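PDB 4ZRX: F5/8 type C domain protein from Bacteroides ovatus, which is a putative alpha-L-fucosidase, probably releasing alpha-linked L-fucose from glycans, with a C-terminal F5/8 type C domain that may bind carbohydrate. Local coordinates for residues A108-S113 / I166-E171; E153-S158 / Q197-D202; T502-K507 / P545-V550; M514-Q519 / S535-N540. One frame throughout, in Å; residues are numbered along the deposited sequence. Where two conformers were deposited one is given.

Contact 1: A108-S113 / I166-E171; sequences ATTKHS and IRQLTE
Thr-109 meets Gln-168 and Arg-167 with its two different branches. Its hydroxyl sits between the backbone N and the carbonyl carbon (chi1 59°), turned to the glutamine, while its methyl lies beside the backbone N and faces the arginine. Gln-168 NE2 donates to Thr-109 OG1 across 3.1 Å, the hydroxyl lying close to the amide plane; the two side chains cross at about a right angle. The other end of that amide is also engaged, since Gln-168 OE1 bonds the ammonium of Lys-97. Thr-109 OG1 has a second partner in the hydroxyl of Thr-107. One residue earlier, the backbone N of Ala-108 donates to Glu-171 OE2 at 3.0 Å, nearly straight (163°) and on the syn side of the carboxylate, somewhat out of its plane; OE1 is held by Thr-107 and Trp-105. In one of the two modelled conformers of Arg-167, Thr-109 CG2 rests 3.7 Å above the centre of the guanidinium. There a water bridges the same two residues, donating to Thr-109 O at 2.7 Å and accepting from Arg-167 NH1 at 3.1 Å. An alanine in place of Gln-168 would probably leave Lys-97 without this acceptor and Thr-109 OG1 with one bond fewer. The contact ties the loop after strand 91-97 of the TIM barrel to helix 158-174, which follows the neighbouring strand 140-145. Thr-109 OG1, the Gln-168 amide and the Glu-171 carboxylate each have more than one partner, so the loop's position probably rests more on directional bonds than on apolar packing.

Contact 2: E153-S158 / Q197-D202; sequences ECYGDS and QVYDWD
Gln-197 reaches back to Gly-156 and Ser-158 because its CG is anti to the backbone N (chi1 179°) and the chain then bends at CD (chi2 62°), folding the amide against the opposite backbone. Tyr-155 likewise has CG anti to its own N (chi1 -173°), and its ring crosses the glutamine with CZ 3.6 Å from Gln-197 CB. The amide is used at both ends. Its OE1 accepts from Gly-156 N at 2.8 Å, the donor in the plane of the carbonyl, and its NE2 donates to Ser-158 O at 3.1 Å, on a lone pair of that oxygen. Gly-156 is the third residue of a type II beta turn running from Cys-154 to Asp-157, and the turn leads straight into helix 158-174. The segments belong to neighbouring beta-alpha connections of the TIM barrel, ending at the starts of helices 158-174 and 201-211. Ser-158, the first residue of its helix, accepts a further bond: its OG takes Val-198 N at 2.9 Å. Beside them, the tyrosine hydroxyls share a hydrogen bond, Tyr-155 OH to Tyr-199 OH at 2.6 Å, with the latter near the plane of the Tyr-155 ring, at its edge. Tyr-155 OH is also bonded to Asn-188 and, at 3.1 Å, to a water that accepts from Gln-197 N. Asn-162, on helix 158-174, grips Val-198 O and Asp-200 N from outside the pair.

Contact 3: T502-K507 / P545-V550; sequences TYAPSK and PLPQTV
Thr-502 and Thr-549 face each other as a non-hydrogen-bonded pair of two antiparallel strands, 495-503 and 548-552, in the beta-sandwich of the F5/8 type C (discoidin-like) domain. Their hydroxyls share a hydrogen bond, Thr-502 OG1 to Thr-549 OG1 at 2.6 Å. Each OG1 is anti to its own carbonyl carbon, which turns the two hydroxyls toward each other on that face of the sheet. The next pair is hydrogen-bonded: Tyr-503 N donates to Gln-548 O and Gln-548 N to Tyr-503 O, each at 2.9 Å. Beyond it the strands give way to proline-rich loop. Ala-504 CB packs on Pro-547 CG at 3.8 Å, and the methyl of Thr-502 meets Pro-547 CB on the same side. Past the strands a water bridges the two loops, donating both to Pro-505 O, at 2.8 Å, and to Pro-545 O, at 2.7 Å. Further out, backbone bonds from Thr-502 to Gly-581 and from Ala-504 to Glu-579 hold the other edge of the segment 502-507, and Trp-472 packs against the side chains of Thr-502 and Ala-504. The side chains of Tyr-503 and Gln-548 leave on the same face of the sheet; the tyrosine ring has Pro-505 CD 3.8 Å above the centre of one of its faces.

Contact 4: M514-Q519 / S535-N540; sequences MAFRYQ and SGEFSN
An aromatic stack flanked by a surface salt bridge joins Tyr-518 and Arg-517, at the start of strand 517-523, to Phe-538 and Glu-537 in the loop before strand 548-552 of the F5/8 type C domain. The rings of Tyr-518 and Phe-538 form an offset stack, centroids 4.2 Å apart and planes at 21°. Gly-536 CA makes a CH-pi contact with the opposite face of the tyrosine, 3.8 Å from its centroid, so that ring is clasped on both sides by one loop. Backbone bonds set the register: Phe-538 N donates to Phe-516 O at 2.8 Å, and Tyr-518 N to Gly-536 O at 2.9 Å. Phe-516 and Arg-517 form a classic beta bulge opposite Thr-566. Arg-517 NH1 donates to the anti lone pair of Glu-537 OE1 at 2.7 Å, tilted from the guanidinium plane, while Glu-537 OE2 takes the hydroxyl of Ser-539 at 2.6 Å. Phe-516 CE2 stands 3.8 Å above the centre of the Arg-517 guanidinium. At the tyrosine's tip, a water joins Tyr-518 OH, Ser-535 OG and Glu-537 O. An alanine in place of Tyr-518 would probably strip Phe-538 and Gly-536 of their shared partner, open a gap between them and cost the water one anchor. Both carboxylate oxygens of Glu-537 are engaged, which would probably limit its rotation, whereas the buried Ala-515 O has no hydrogen-bonding partner in the model and lies against Phe-538 CD2.

How the contacts relate
The four contacts fall into two pairs in different domains. Contacts 1 and 2 lie in the TIM-barrel domain, centres 14 Å apart and nearest atoms about 5 Å apart without touching; their segments alternate along the sequence, and helix 158-174 serves both. Contacts 3 and 4 belong to the F5/8 type C domain, with centres 11 Å apart and contact 4 nested inside the loop that contact 3 closes. These two touch: Gln-548 NE2 lies 2.9 Å from Ser-539 O, and Tyr-503 OH 3.0 Å from Ala-515 N, both probable hydrogen bonds. Between the pairs, centres are 51 to 62 Å apart and nearest atoms about 36 to 44 Å, so neither pair touches the other.

Contact 1: A108-S113 / I166-E171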
# COMPACT_ATOMS: atom_id res chain seq x y z
N ALA A 108 9.91 -31.81 6.13
CA ALA A 108 10.25 -33.19 5.72
C ALA A 108 10.24 -33.32 4.19
O ALA A 108 10.65 -34.33 3.65
CB ALA A 108 9.21 -34.17 6.31
N THR A 109 9.80 -32.28 3.46
CA THR A 109 9.54 -32.41 2.03
C THR A 109 10.74 -32.19 1.12
O THR A 109 10.73 -32.64 -0.04
CB THR A 109 8.48 -31.42 1.54
OG1 THR A 109 8.90 -30.06 1.81
CG2 THR A 109 7.16 -31.68 2.19
N THR A 110 11.73 -31.47 1.62
CA THR A 110 12.87 -31.05 0.77
C THR A 110 14.04 -30.71 1.65
O THR A 110 13.87 -30.37 2.83
CB THR A 110 12.50 -29.86 -0.12
OG1 THR A 110 13.61 -29.44 -0.91
CG2 THR A 110 12.01 -28.67 0.69
N LYS A 111 15.23 -30.88 1.08
CA LYS A 111 16.48 -30.43 1.67
C LYS A 111 16.69 -28.94 1.54
O LYS A 111 17.57 -28.40 2.19
CB LYS A 111 17.68 -31.14 1.01
CG LYS A 111 17.73 -32.62 1.22
CD LYS A 111 18.95 -33.17 0.54
CE LYS A 111 19.02 -34.65 0.81
NZ LYS A 111 20.26 -35.20 0.23
N HIS A 112 15.90 -28.28 0.71
CA HIS A 112 16.12 -26.88 0.40
C HIS A 112 15.41 -26.04 1.46
O HIS A 112 14.33 -25.47 1.24
CB HIS A 112 15.62 -26.57 -0.99
CG HIS A 112 16.16 -25.29 -1.53
ND1 HIS A 112 17.52 -25.08 -1.62
CD2 HIS A 112 15.57 -24.20 -2.05
CE1 HIS A 112 17.73 -23.89 -2.16
NE2 HIS A 112 16.57 -23.32 -2.38
N SER A 113 16.04 -26.00 2.62
CA SER A 113 15.49 -25.35 3.80
C SER A 113 16.54 -24.93 4.75
O SER A 113 17.73 -25.26 4.57
CB SER A 113 14.55 -26.29 4.52
OG SER A 113 15.30 -27.24 5.35
N ILE A 166 0.77 -29.88 -0.39
CA ILE A 166 -0.08 -30.16 0.74
C ILE A 166 0.76 -30.58 1.91
O ILE A 166 0.41 -30.27 3.04
CB ILE A 166 -1.18 -31.24 0.37
CG1 ILE A 166 -2.20 -30.56 -0.56
CG2 ILE A 166 -1.88 -31.78 1.61
CD1 ILE A 166 -3.18 -31.52 -1.20
N ARG A 167 1.84 -31.37 1.68
CA ARG A 167 2.65 -31.77 2.83
C ARG A 167 3.31 -30.57 3.47
O ARG A 167 3.32 -30.47 4.69
CB ARG A 167 3.66 -32.86 2.49
CG ARG A 167 3.01 -34.18 2.45
CD ARG A 167 3.96 -35.20 1.81
NE ARG A 167 5.28 -35.28 2.44
CZ ARG A 167 6.43 -35.31 1.74
NH1 ARG A 167 6.43 -35.17 0.43
NH2 ARG A 167 7.59 -35.45 2.37
N GLN A 168 3.81 -29.62 2.67
CA GLN A 168 4.34 -28.36 3.24
C GLN A 168 3.31 -27.55 4.03
O GLN A 168 3.56 -27.09 5.17
CB GLN A 168 4.93 -27.50 2.14
CG GLN A 168 6.17 -28.11 1.53
CD GLN A 168 6.90 -27.17 0.56
OE1 GLN A 168 6.29 -26.27 -0.05
NE2 GLN A 168 8.16 -27.44 0.33
N LEU A 169 2.15 -27.44 3.44
CA LEU A 169 1.01 -26.69 4.01
C LEU A 169 0.56 -27.31 5.29
O LEU A 169 0.30 -26.65 6.24
CB LEU A 169 -0.09 -26.60 2.98
CG LEU A 169 -1.38 -25.87 3.36
CD1 LEU A 169 -1.09 -24.41 3.62
CD2 LEU A 169 -2.37 -26.08 2.23
N THR A 170 0.48 -28.65 5.32
CA THR A 170 0.09 -29.39 6.51
C THR A 170 1.08 -29.17 7.62
O THR A 170 0.69 -28.94 8.73
CB THR A 170 -0.09 -30.88 6.18
OG1 THR A 170 -1.11 -31.03 5.18
CG2 THR A 170 -0.43 -31.70 7.44
N GLU A 171 2.37 -29.12 7.33
CA GLU A 171 3.31 -28.82 8.41
C GLU A 171 3.05 -27.43 9.02
O GLU A 171 2.99 -27.24 10.28
CB GLU A 171 4.76 -28.88 7.89
CG GLU A 171 5.18 -30.27 7.56
CD GLU A 171 6.45 -30.37 6.73
OE1 GLU A 171 6.83 -29.36 6.02
OE2 GLU A 171 7.03 -31.51 6.76
O HOH W 1 9.20 -34.66 -0.92

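Contact 2: E153-S158 / Q197-D202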
# COMPACT_ATOMS: atom_id res chain seq x y z
N GLU A 153 12.00 -30.17 -7.65
CA GLU A 153 12.11 -30.92 -8.89
C GLU A 153 10.74 -31.31 -9.40
O GLU A 153 10.54 -31.39 -10.60
CB GLU A 153 12.95 -32.17 -8.63
CG GLU A 153 13.18 -33.06 -9.83
CD GLU A 153 14.04 -34.28 -9.47
OE1 GLU A 153 14.36 -34.47 -8.25
OE2 GLU A 153 14.39 -35.07 -10.39
N CYS A 154 9.79 -31.57 -8.48
CA CYS A 154 8.50 -32.09 -8.89
C CYS A 154 7.54 -30.99 -9.34
O CYS A 154 6.44 -31.31 -9.76
CB CYS A 154 7.87 -32.96 -7.79
SG CYS A 154 7.37 -32.00 -6.30
N TYR A 155 7.94 -29.70 -9.24
CA TYR A 155 7.09 -28.61 -9.74
C TYR A 155 6.81 -28.79 -11.22
O TYR A 155 7.73 -28.92 -12.02
CB TYR A 155 7.71 -27.21 -9.53
CG TYR A 155 6.74 -26.10 -9.89
CD1 TYR A 155 5.72 -25.73 -9.01
CD2 TYR A 155 6.83 -25.43 -11.10
CE1 TYR A 155 4.84 -24.71 -9.32
CE2 TYR A 155 5.97 -24.45 -11.42
CZ TYR A 155 4.94 -24.08 -10.54
OH TYR A 155 4.05 -23.09 -10.89
N GLY A 156 5.53 -28.82 -11.58
CA GLY A 156 5.11 -28.97 -12.95
C GLY A 156 4.79 -30.43 -13.31
O GLY A 156 4.27 -30.68 -14.36
N ASP A 157 5.12 -31.38 -12.43
CA ASP A 157 4.56 -32.76 -12.46
C ASP A 157 3.36 -32.64 -11.53
O ASP A 157 3.46 -32.94 -10.34
CB ASP A 157 5.63 -33.78 -11.93
CG ASP A 157 5.12 -35.22 -11.79
OD1 ASP A 157 3.91 -35.46 -11.97
OD2 ASP A 157 5.96 -36.13 -11.45
N SER A 158 2.22 -32.23 -12.07
CA SER A 158 1.17 -31.64 -11.24
C SER A 158 0.75 -32.41 -9.97
O SER A 158 0.72 -31.83 -8.89
CB SER A 158 -0.04 -31.20 -12.06
OG SER A 158 0.32 -30.22 -13.02
N GLN A 197 2.19 -26.09 -13.96
CA GLN A 197 1.58 -26.73 -12.81
C GLN A 197 0.09 -26.49 -12.84
O GLN A 197 -0.34 -25.36 -13.00
CB GLN A 197 2.19 -26.11 -11.54
CG GLN A 197 1.65 -26.66 -10.25
CD GLN A 197 1.89 -28.14 -10.03
OE1 GLN A 197 2.92 -28.69 -10.47
NE2 GLN A 197 0.96 -28.80 -9.33
N VAL A 198 -0.69 -27.54 -12.62
CA VAL A 198 -2.14 -27.40 -12.44
C VAL A 198 -2.35 -27.66 -10.98
O VAL A 198 -2.22 -28.79 -10.50
CB VAL A 198 -2.94 -28.40 -13.34
CG1 VAL A 198 -4.42 -28.27 -13.10
CG2 VAL A 198 -2.58 -28.15 -14.82
N TYR A 199 -2.64 -26.58 -10.26
CA TYR A 199 -2.77 -26.66 -8.83
C TYR A 199 -4.11 -27.26 -8.39
O TYR A 199 -5.15 -26.91 -8.93
CB TYR A 199 -2.70 -25.26 -8.27
CG TYR A 199 -1.40 -24.55 -8.54
CD1 TYR A 199 -0.30 -24.80 -7.75
CD2 TYR A 199 -1.29 -23.62 -9.56
CE1 TYR A 199 0.90 -24.14 -7.97
CE2 TYR A 199 -0.08 -22.92 -9.78
CZ TYR A 199 1.00 -23.20 -8.94
OH TYR A 199 2.19 -22.54 -9.12
N ASP A 200 -4.09 -28.07 -7.33
CA ASP A 200 -5.32 -28.58 -6.72
C ASP A 200 -5.73 -27.65 -5.59
O ASP A 200 -5.64 -27.96 -4.40
CB ASP A 200 -5.12 -30.01 -6.20
CG ASP A 200 -6.44 -30.71 -5.87
OD1 ASP A 200 -7.48 -30.05 -5.72
OD2 ASP A 200 -6.39 -31.94 -5.73
N TRP A 201 -6.20 -26.48 -5.99
CA TRP A 201 -6.61 -25.43 -5.06
C TRP A 201 -7.68 -25.88 -4.11
O TRP A 201 -7.69 -25.52 -2.94
CB TRP A 201 -7.14 -24.22 -5.85
CG TRP A 201 -6.15 -23.52 -6.69
CD1 TRP A 201 -6.23 -23.35 -8.00
CD2 TRP A 201 -4.93 -22.85 -6.28
NE1 TRP A 201 -5.14 -22.69 -8.49
CE2 TRP A 201 -4.34 -22.34 -7.45
CE3 TRP A 201 -4.31 -22.64 -5.07
CZ2 TRP A 201 -3.15 -21.61 -7.45
CZ3 TRP A 201 -3.10 -21.91 -5.06
CH2 TRP A 201 -2.54 -21.44 -6.24
N ASP A 202 -8.59 -26.75 -4.58
CA ASP A 202 -9.64 -27.22 -3.70
C ASP A 202 -9.08 -28.10 -2.59
O ASP A 202 -9.46 -27.92 -1.43
CB ASP A 202 -10.76 -27.92 -4.50
CG ASP A 202 -11.92 -28.31 -3.61
OD1 ASP A 202 -12.54 -27.43 -2.93
OD2 ASP A 202 -12.17 -29.50 -3.53
O HOH W 2 3.37 -23.41 -13.85

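Contact 3: T502-K507 / P545-V550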
# COMPACT_ATOMS: atom_id res chain seq x y z
N THR A 502 23.56 23.54 -10.19
CA THR A 502 23.05 22.44 -11.00
C THR A 502 21.68 22.83 -11.54
O THR A 502 20.88 23.53 -10.85
CB THR A 502 22.94 21.22 -10.11
OG1 THR A 502 24.27 20.81 -9.78
CG2 THR A 502 22.20 20.06 -10.80
N TYR A 503 21.45 22.47 -12.79
CA TYR A 503 20.11 22.60 -13.35
C TYR A 503 19.59 21.17 -13.51
O TYR A 503 20.26 20.35 -14.17
CB TYR A 503 20.18 23.31 -14.70
CG TYR A 503 18.85 23.23 -15.47
CD1 TYR A 503 17.63 23.59 -14.87
CD2 TYR A 503 18.82 22.85 -16.81
CE1 TYR A 503 16.40 23.53 -15.58
CE2 TYR A 503 17.64 22.84 -17.54
CZ TYR A 503 16.44 23.18 -16.93
OH TYR A 503 15.30 23.12 -17.69
N ALA A 504 18.42 20.88 -12.91
CA ALA A 504 17.83 19.52 -12.91
C ALA A 504 16.40 19.66 -13.39
O ALA A 504 15.52 19.90 -12.59
CB ALA A 504 17.85 18.91 -11.51
N PRO A 505 16.16 19.52 -14.71
CA PRO A 505 14.80 19.51 -15.22
C PRO A 505 13.87 18.62 -14.36
O PRO A 505 14.23 17.50 -14.03
CB PRO A 505 14.97 18.91 -16.62
CG PRO A 505 16.30 19.40 -17.02
CD PRO A 505 17.15 19.37 -15.78
N SER A 506 12.71 19.18 -14.00
CA SER A 506 11.72 18.49 -13.17
C SER A 506 11.42 17.08 -13.71
O SER A 506 11.21 16.92 -14.92
CB SER A 506 10.44 19.30 -13.13
OG SER A 506 9.46 18.57 -12.40
N LYS A 507 11.46 16.09 -12.81
CA LYS A 507 11.21 14.68 -13.12
C LYS A 507 12.20 14.07 -14.13
O LYS A 507 11.97 12.96 -14.65
CB LYS A 507 9.75 14.49 -13.59
CG LYS A 507 8.72 15.05 -12.57
CD LYS A 507 7.24 14.95 -13.03
CE LYS A 507 6.83 13.57 -13.43
NZ LYS A 507 5.38 13.50 -13.81
N PRO A 545 17.90 14.60 -19.97
CA PRO A 545 17.42 15.62 -19.04
C PRO A 545 17.84 15.37 -17.59
O PRO A 545 17.21 15.89 -16.65
CB PRO A 545 15.88 15.53 -19.20
CG PRO A 545 15.64 14.10 -19.62
CD PRO A 545 16.79 13.76 -20.51
N LEU A 546 18.88 14.57 -17.40
CA LEU A 546 19.38 14.31 -16.06
C LEU A 546 20.08 15.59 -15.58
O LEU A 546 20.35 16.48 -16.40
CB LEU A 546 20.32 13.12 -16.04
CG LEU A 546 19.60 11.78 -16.26
CD1 LEU A 546 20.60 10.67 -16.64
CD2 LEU A 546 18.83 11.41 -15.01
N PRO A 547 20.29 15.71 -14.25
CA PRO A 547 20.85 16.99 -13.73
C PRO A 547 22.21 17.28 -14.30
O PRO A 547 23.00 16.34 -14.56
CB PRO A 547 20.93 16.71 -12.22
CG PRO A 547 19.80 15.67 -11.99
CD PRO A 547 19.81 14.80 -13.18
N GLN A 548 22.49 18.57 -14.54
CA GLN A 548 23.81 19.01 -15.01
C GLN A 548 24.35 19.96 -14.01
O GLN A 548 23.75 21.00 -13.79
CB GLN A 548 23.75 19.70 -16.36
CG GLN A 548 23.24 18.77 -17.44
CD GLN A 548 23.59 19.25 -18.86
OE1 GLN A 548 24.24 20.26 -19.05
NE2 GLN A 548 23.19 18.47 -19.83
N THR A 549 25.48 19.57 -13.44
CA THR A 549 26.19 20.38 -12.45
C THR A 549 27.26 21.19 -13.18
O THR A 549 28.02 20.63 -13.97
CB THR A 549 26.76 19.45 -11.35
OG1 THR A 549 25.67 18.83 -10.63
CG2 THR A 549 27.66 20.23 -10.38
N VAL A 550 27.21 22.51 -13.02
CA VAL A 550 28.19 23.43 -13.67
C VAL A 550 29.20 23.76 -12.62
O VAL A 550 28.87 24.48 -11.67
CB VAL A 550 27.48 24.70 -14.16
CG1 VAL A 550 28.48 25.71 -14.71
CG2 VAL A 550 26.44 24.26 -15.22
O HOH W 3 16.82 16.36 -13.98

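Contact 4: M514-Q519 / S535-N540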
# COMPACT_ATOMS: atom_id res chain seq x y z
N MSE A 514 12.38 23.76 -21.47
CA MSE A 514 13.59 23.57 -20.64
C MSE A 514 14.71 24.54 -21.03
O MSE A 514 14.75 25.02 -22.17
CB MSE A 514 14.11 22.14 -20.74
CG MSE A 514 14.71 21.76 -22.10
SE MSE A 514 14.82 19.83 -22.29
CE MSE A 514 15.49 19.36 -20.47
N ALA A 515 15.60 24.82 -20.08
CA ALA A 515 16.77 25.65 -20.37
C ALA A 515 17.80 24.89 -21.19
O ALA A 515 18.06 23.68 -20.95
CB ALA A 515 17.40 26.14 -19.10
N PHE A 516 18.43 25.61 -22.13
CA PHE A 516 19.51 25.08 -22.93
C PHE A 516 20.72 26.06 -22.92
O PHE A 516 21.80 25.71 -22.42
CB PHE A 516 19.03 24.80 -24.35
CG PHE A 516 20.10 24.34 -25.29
CD1 PHE A 516 20.98 23.30 -24.92
CD2 PHE A 516 20.24 24.95 -26.56
CE1 PHE A 516 21.98 22.86 -25.82
CE2 PHE A 516 21.22 24.50 -27.46
CZ PHE A 516 22.10 23.48 -27.09
N ARG A 517 20.52 27.24 -23.50
CA ARG A 517 21.55 28.30 -23.45
C ARG A 517 21.30 29.14 -22.20
O ARG A 517 20.15 29.46 -21.89
CB ARG A 517 21.53 29.16 -24.71
CG ARG A 517 21.72 28.36 -25.98
CD ARG A 517 22.32 29.17 -27.15
NE ARG A 517 22.65 28.27 -28.26
CZ ARG A 517 23.67 27.40 -28.30
NH1 ARG A 517 24.54 27.30 -27.29
NH2 ARG A 517 23.84 26.62 -29.36
N TYR A 518 22.35 29.47 -21.46
CA TYR A 518 22.13 30.16 -20.22
C TYR A 518 23.26 31.10 -19.86
O TYR A 518 24.36 30.97 -20.40
CB TYR A 518 21.94 29.15 -19.08
CG TYR A 518 23.21 28.45 -18.74
CD1 TYR A 518 24.11 29.00 -17.81
CD2 TYR A 518 23.53 27.26 -19.34
CE1 TYR A 518 25.35 28.37 -17.53
CE2 TYR A 518 24.75 26.63 -19.06
CZ TYR A 518 25.64 27.18 -18.16
OH TYR A 518 26.83 26.53 -17.89
N GLN A 519 22.95 32.03 -18.96
CA GLN A 519 23.95 32.84 -18.27
C GLN A 519 23.55 32.82 -16.81
O GLN A 519 22.34 32.97 -16.46
CB GLN A 519 23.94 34.26 -18.80
CG GLN A 519 24.47 34.37 -20.22
CD GLN A 519 24.48 35.79 -20.76
OE1 GLN A 519 25.45 36.54 -20.60
NE2 GLN A 519 23.40 36.16 -21.43
N SER A 535 30.25 27.60 -19.65
CA SER A 535 30.12 27.27 -21.07
C SER A 535 28.88 27.96 -21.68
O SER A 535 28.87 28.27 -22.86
CB SER A 535 30.07 25.75 -21.27
OG SER A 535 28.74 25.28 -21.07
N GLY A 536 27.82 28.16 -20.87
CA GLY A 536 26.58 28.76 -21.36
C GLY A 536 25.66 27.83 -22.14
O GLY A 536 24.67 28.29 -22.74
N GLU A 537 26.00 26.53 -22.12
CA GLU A 537 25.20 25.52 -22.79
C GLU A 537 25.09 24.30 -21.90
O GLU A 537 26.10 23.76 -21.41
CB GLU A 537 25.81 25.15 -24.12
CG GLU A 537 24.92 24.27 -24.97
CD GLU A 537 25.62 23.91 -26.27
OE1 GLU A 537 25.58 24.78 -27.18
OE2 GLU A 537 26.19 22.78 -26.37
N PHE A 538 23.84 23.89 -21.66
CA PHE A 538 23.58 22.62 -20.97
C PHE A 538 23.58 21.58 -22.07
O PHE A 538 22.52 21.21 -22.61
CB PHE A 538 22.23 22.65 -20.29
CG PHE A 538 22.15 23.56 -19.10
CD1 PHE A 538 23.05 23.44 -18.05
CD2 PHE A 538 21.15 24.53 -19.02
CE1 PHE A 538 22.96 24.28 -16.93
CE2 PHE A 538 21.05 25.37 -17.92
CZ PHE A 538 21.97 25.26 -16.87
N SER A 539 24.78 21.18 -22.47
CA SER A 539 24.93 20.43 -23.70
C SER A 539 24.16 19.11 -23.62
O SER A 539 24.20 18.43 -22.59
CB SER A 539 26.39 20.17 -24.03
OG SER A 539 26.99 21.43 -24.34
N ASN A 540 23.42 18.85 -24.70
CA ASN A 540 22.66 17.62 -24.90
C ASN A 540 21.47 17.43 -23.96
O ASN A 540 20.89 16.33 -23.90
CB ASN A 540 23.60 16.41 -24.84
CG ASN A 540 23.05 15.19 -25.57
OD1 ASN A 540 22.50 15.27 -26.69
ND2 ASN A 540 23.20 14.04 -24.92
O HOH W 4 27.08 24.09 -18.90